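Local coordinates for protein neutral ceramidase (Pseudomonas aeruginosa, PDB 2ZWS) that hydrolyses the N-acyl linkage of ceramides to sphingosine and free fatty acid with the help of a zinc ion, and can also run the reverse synthesis, at residues L63-Q68 with N443-Y448; F67-L72 with F105-M110. All blocks are in the same frame, centred on the assembly; numbering follows the deposited sequence. Where two conformers were deposited one is given.

Contact 1: residues L63-Q68 with N443-Y448; sequences LGMIFQ and NAYASY. With ZN (zinc ion), chain B; FMT (formic acid), chain D.
Met65 and Tyr445 meet in the wall of the zinc-dependent active site, where the loop after strand 55-61 packs on the loop leading to zinc ligand Tyr448. The Met65 methyl CE sits over the middle of the Tyr445 ring, 3.7 Å from its centroid, a CH-pi contact that is part of a Met-aromatic pair. Met65 CG takes the crowded position between the backbone N and the carbonyl carbon (chi1 46°), and chi3 (-66°) turns CE over the ring. Met65 CB lies 3.6 Å from Tyr445 CD1. Phe67 runs alongside Tyr445, with its CD2 3.8 Å from Tyr445 CB. The phenol suits its place because its OH bonds to Glu411, a zinc ligand; Tyr445 is also an inferred substrate-binding residue. Waters bridge the loops: one joins Ile66 N to Ala444 O, another the side-chain amide of Gln68, whose NE2 also bonds to Val392 O, to Asn443 O. A formic acid molecule, probably from the crystallisation liquor, accepts through O1 from Gln68 N at 2.8 Å and from Tyr445 N at 2.9 Å. Tyr448 OH binds the zinc at 2.2 Å, alongside His97, His204 and Glu411.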
# COMPACT_ATOMS: atom_id res chain seq x y z
N LEU A 63 2.02 0.65 -0.30
CA LEU A 63 2.12 0.53 -1.76
C LEU A 63 0.75 0.76 -2.38
O LEU A 63 -0.28 0.62 -1.71
CB LEU A 63 2.58 -0.88 -2.16
CG LEU A 63 3.97 -1.27 -1.63
CD1 LEU A 63 4.26 -2.72 -1.91
CD2 LEU A 63 5.03 -0.37 -2.28
N GLY A 64 0.72 1.04 -3.69
CA GLY A 64 -0.55 1.15 -4.41
C GLY A 64 -1.28 -0.17 -4.42
O GLY A 64 -2.51 -0.22 -4.33
N MET A 65 -0.51 -1.26 -4.51
CA MET A 65 -1.11 -2.58 -4.53
C MET A 65 -0.02 -3.62 -4.33
O MET A 65 1.18 -3.28 -4.34
CB MET A 65 -1.88 -2.82 -5.82
CG MET A 65 -1.17 -2.42 -7.05
SD MET A 65 -1.18 -0.64 -7.53
CE MET A 65 -2.88 -0.29 -7.92
N ILE A 66 -0.43 -4.86 -4.10
CA ILE A 66 0.60 -5.91 -4.08
C ILE A 66 0.38 -6.84 -5.25
O ILE A 66 -0.53 -7.65 -5.33
CB ILE A 66 0.79 -6.66 -2.74
CG1 ILE A 66 -0.52 -7.29 -2.35
CG2 ILE A 66 1.34 -5.72 -1.65
CD1 ILE A 66 -1.30 -6.39 -1.57
N PHE A 67 1.25 -6.65 -6.20
CA PHE A 67 1.10 -7.35 -7.46
C PHE A 67 1.49 -8.82 -7.35
O PHE A 67 2.32 -9.18 -6.50
CB PHE A 67 1.95 -6.68 -8.53
CG PHE A 67 1.48 -5.29 -8.92
CD1 PHE A 67 2.32 -4.20 -8.68
CD2 PHE A 67 0.22 -5.08 -9.50
CE1 PHE A 67 1.96 -2.92 -9.04
CE2 PHE A 67 -0.18 -3.77 -9.89
CZ PHE A 67 0.72 -2.69 -9.66
N GLN A 68 0.93 -9.65 -8.22
CA GLN A 68 1.26 -11.06 -8.25
C GLN A 68 2.78 -11.32 -8.29
O GLN A 68 3.27 -12.22 -7.60
CB GLN A 68 0.55 -11.75 -9.40
CG GLN A 68 0.78 -13.22 -9.45
CD GLN A 68 -0.40 -13.92 -10.08
OE1 GLN A 68 -0.46 -14.09 -11.31
NE2 GLN A 68 -1.39 -14.26 -9.25
N ASN A 443 -2.47 -9.75 -2.09
CA ASN A 443 -1.82 -10.85 -2.81
C ASN A 443 -1.67 -10.71 -4.33
O ASN A 443 -0.76 -11.32 -4.90
CB ASN A 443 -2.41 -12.22 -2.45
CG ASN A 443 -2.32 -12.55 -0.97
OD1 ASN A 443 -3.24 -13.17 -0.41
ND2 ASN A 443 -1.20 -12.20 -0.34
N ALA A 444 -2.56 -9.96 -4.98
CA ALA A 444 -2.41 -9.61 -6.40
C ALA A 444 -3.26 -8.38 -6.63
O ALA A 444 -3.92 -7.90 -5.70
CB ALA A 444 -2.84 -10.75 -7.31
N TYR A 445 -3.27 -7.89 -7.86
CA TYR A 445 -4.14 -6.76 -8.18
C TYR A 445 -4.80 -6.99 -9.52
O TYR A 445 -4.13 -7.13 -10.53
CB TYR A 445 -3.34 -5.47 -8.19
CG TYR A 445 -4.21 -4.28 -8.47
CD1 TYR A 445 -4.99 -3.70 -7.46
CD2 TYR A 445 -4.29 -3.76 -9.76
CE1 TYR A 445 -5.84 -2.60 -7.75
CE2 TYR A 445 -5.08 -2.66 -10.04
CZ TYR A 445 -5.87 -2.09 -9.05
OH TYR A 445 -6.67 -1.02 -9.33
N ALA A 446 -6.13 -7.02 -9.51
CA ALA A 446 -6.90 -7.27 -10.74
C ALA A 446 -8.01 -6.22 -10.85
O ALA A 446 -9.17 -6.55 -11.11
CB ALA A 446 -7.44 -8.69 -10.73
N SER A 447 -7.62 -4.96 -10.69
CA SER A 447 -8.50 -3.81 -10.91
C SER A 447 -9.73 -3.80 -10.00
O SER A 447 -9.61 -4.05 -8.83
CB SER A 447 -8.82 -3.69 -12.41
OG SER A 447 -7.62 -3.42 -13.12
N TYR A 448 -10.93 -3.54 -10.53
CA TYR A 448 -12.10 -3.23 -9.68
C TYR A 448 -13.16 -4.33 -9.67
O TYR A 448 -13.26 -5.12 -10.61
CB TYR A 448 -12.72 -1.86 -10.06
CG TYR A 448 -11.86 -0.68 -9.64
CD1 TYR A 448 -10.74 -0.28 -10.37
CD2 TYR A 448 -12.20 0.06 -8.51
CE1 TYR A 448 -9.93 0.81 -9.94
CE2 TYR A 448 -11.45 1.16 -8.10
CZ TYR A 448 -10.29 1.54 -8.79
OH TYR A 448 -9.54 2.63 -8.32
ZN ZN B . -8.29 2.57 -6.55
C FMT D . -0.96 -8.06 -10.77
O1 FMT D . -1.19 -8.63 -9.67
O2 FMT D . 0.18 -7.97 -11.28
O HOH W 1 -3.19 -5.61 -4.28
O HOH W 2 -0.53 -13.60 -6.38
O HOH W 3 -7.05 3.85 -7.68

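Contact 2: residues F67-L72 with F105-M110; sequences FQAVHL and FSHYAM. With FMT (formic acid), chain D.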
# COMPACT_ATOMS: atom_id res chain seq x y z
N PHE A 67 1.25 -6.65 -6.20
CA PHE A 67 1.10 -7.35 -7.46
C PHE A 67 1.49 -8.82 -7.35
O PHE A 67 2.32 -9.18 -6.50
CB PHE A 67 1.95 -6.68 -8.53
CG PHE A 67 1.48 -5.29 -8.92
CD1 PHE A 67 2.32 -4.20 -8.68
CD2 PHE A 67 0.22 -5.08 -9.50
CE1 PHE A 67 1.96 -2.92 -9.04
CE2 PHE A 67 -0.18 -3.77 -9.89
CZ PHE A 67 0.72 -2.69 -9.66
N GLN A 68 0.93 -9.65 -8.22
CA GLN A 68 1.26 -11.06 -8.25
C GLN A 68 2.78 -11.32 -8.29
O GLN A 68 3.27 -12.22 -7.60
CB GLN A 68 0.55 -11.75 -9.40
CG GLN A 68 0.78 -13.22 -9.45
CD GLN A 68 -0.40 -13.92 -10.08
OE1 GLN A 68 -0.46 -14.09 -11.31
NE2 GLN A 68 -1.39 -14.26 -9.25
N ALA A 69 3.51 -10.53 -9.07
CA ALA A 69 4.97 -10.73 -9.15
C ALA A 69 5.70 -10.63 -7.79
O ALA A 69 6.65 -11.38 -7.50
CB ALA A 69 5.55 -9.74 -10.15
N VAL A 70 5.27 -9.67 -6.97
CA VAL A 70 5.78 -9.48 -5.62
C VAL A 70 5.39 -10.68 -4.77
O VAL A 70 6.24 -11.24 -4.09
CB VAL A 70 5.25 -8.14 -5.05
CG1 VAL A 70 5.62 -8.00 -3.56
CG2 VAL A 70 5.80 -6.96 -5.88
N HIS A 71 4.10 -11.04 -4.77
CA HIS A 71 3.64 -12.19 -3.98
C HIS A 71 4.45 -13.45 -4.29
O HIS A 71 4.96 -14.12 -3.38
CB HIS A 71 2.15 -12.38 -4.29
CG HIS A 71 1.53 -13.55 -3.60
ND1 HIS A 71 1.03 -14.63 -4.31
CD2 HIS A 71 1.26 -13.79 -2.29
CE1 HIS A 71 0.51 -15.50 -3.46
NE2 HIS A 71 0.64 -15.01 -2.23
N LEU A 72 4.63 -13.74 -5.57
CA LEU A 72 5.34 -14.97 -5.97
C LEU A 72 6.79 -14.97 -5.51
O LEU A 72 7.29 -15.98 -5.06
CB LEU A 72 5.24 -15.16 -7.50
CG LEU A 72 3.82 -15.43 -8.02
CD1 LEU A 72 3.79 -15.42 -9.58
CD2 LEU A 72 3.24 -16.73 -7.47
N PHE A 105 6.33 -2.29 -10.57
CA PHE A 105 6.57 -3.51 -9.83
C PHE A 105 5.53 -4.62 -10.04
O PHE A 105 5.47 -5.59 -9.27
CB PHE A 105 6.87 -3.22 -8.35
CG PHE A 105 5.78 -2.47 -7.63
CD1 PHE A 105 5.69 -1.08 -7.71
CD2 PHE A 105 4.86 -3.15 -6.84
CE1 PHE A 105 4.68 -0.38 -7.02
CE2 PHE A 105 3.85 -2.47 -6.13
CZ PHE A 105 3.76 -1.10 -6.22
N SER A 106 4.74 -4.46 -11.11
CA SER A 106 3.91 -5.55 -11.63
C SER A 106 4.66 -6.26 -12.72
O SER A 106 5.59 -5.70 -13.29
CB SER A 106 2.61 -4.98 -12.23
OG SER A 106 1.73 -6.01 -12.68
N HIS A 107 4.21 -7.46 -13.06
CA HIS A 107 4.66 -8.10 -14.29
C HIS A 107 3.61 -8.05 -15.41
O HIS A 107 3.88 -8.49 -16.52
CB HIS A 107 5.09 -9.54 -14.05
CG HIS A 107 6.46 -9.65 -13.42
ND1 HIS A 107 7.01 -10.85 -13.02
CD2 HIS A 107 7.37 -8.70 -13.13
CE1 HIS A 107 8.20 -10.62 -12.49
NE2 HIS A 107 8.46 -9.33 -12.57
N TYR A 108 2.44 -7.47 -15.11
CA TYR A 108 1.36 -7.28 -16.09
C TYR A 108 1.39 -5.90 -16.70
O TYR A 108 1.44 -4.88 -15.99
CB TYR A 108 -0.01 -7.61 -15.50
CG TYR A 108 -0.16 -9.08 -15.39
CD1 TYR A 108 -0.46 -9.86 -16.52
CD2 TYR A 108 0.06 -9.74 -14.17
CE1 TYR A 108 -0.54 -11.21 -16.43
CE2 TYR A 108 -0.02 -11.12 -14.09
CZ TYR A 108 -0.34 -11.85 -15.22
OH TYR A 108 -0.41 -13.22 -15.19
N ALA A 109 1.35 -5.88 -18.03
CA ALA A 109 1.64 -4.64 -18.74
C ALA A 109 0.71 -3.48 -18.37
O ALA A 109 1.16 -2.36 -18.28
CB ALA A 109 1.66 -4.85 -20.27
N MET A 110 -0.58 -3.76 -18.17
CA MET A 110 -1.57 -2.73 -17.86
C MET A 110 -1.12 -1.84 -16.70
O MET A 110 -1.27 -0.61 -16.73
CB MET A 110 -2.92 -3.39 -17.52
CG MET A 110 -4.10 -2.42 -17.39
SD MET A 110 -4.40 -1.46 -18.89
CE MET A 110 -4.34 -2.68 -20.16
C FMT D . -0.96 -8.06 -10.77
O1 FMT D . -1.19 -8.63 -9.67
O2 FMT D . 0.18 -7.97 -11.28
O HOH W 4 -2.36 -14.26 -13.57
O HOH W 5 1.37 -13.94 -13.20
O HOH W 6 2.53 -9.21 -11.39
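Phe67 and Phe105 form an offset edge-to-face pair, with ring centroids 4.9 Å apart and planes at 62°. The CD1 and CE1 edge of Phe67 is turned toward the face of Phe105, and CE1 stands above it toward the rim. Ser106 packs its CB over the centre of the Phe67 ring, 3.5 Å from the centroid, so this small side chain serves as an apolar lid while its hydroxyl is left for polar work. Ser106 OG, anti to the backbone N (chi1 -177°), donates to formic acid O2 at 2.9 Å and accepts from Tyr108 N in an ST turn. His107, the next residue, offers its ring face to Ala69 CB, which rests over the middle of the imidazole, 3.4 Å from its centroid; a bare methyl suits so close an approach to a flat ring. Val70 CG2 touches the edge of Phe105.

These contacts join the first turn of helix 68-81, for which Phe67 is the N-cap residue, to the loop entering helix 109-112. The formic acid lies between the two, and Gln68 and Ser106 beside it are inferred to bind substrate. One water ties the helix start to the loop: it accepts from Ala69 N and His107 N and donates to formic acid O2. Two more waters bridge Gln68 OE1 and Tyr108 OH, which are 4.0 Å apart; one donates to both, whereas the other donates to Gln68 and accepts from the phenol. The extended Gln68 chain carries OE1 to these waters, while NE2 keeps its bond to Val392 O. Further out, Phe123 of helix 120-138 meets Ala69, Val70 and the His107 ring, while Ile126 of that helix backs Phe105.

The centres of contact 1 and contact 2 lie about 8 Å apart, and the two share Phe67 and Gln68 where the loop after strand 55-61 turns into helix 68-81. Along the chain, 63-68 and the overlapping 67-72 come first, then 105-110, and much later 443-448, all within the N-terminal ceramidase region of the chain. The junction thus gathers distant parts of the sequence around one formic acid site, with a hydrogen-bond donor from each of the three regions. The contacts also touch directly: Met65 O lies 3.3 Å from Phe105 CE2, and Asn443 O is 3.2 Å from His71 CB. Contact 1 includes a zinc ligand, whereas contact 2 packs on helix 120-138, consistent with a shared substrate-binding region.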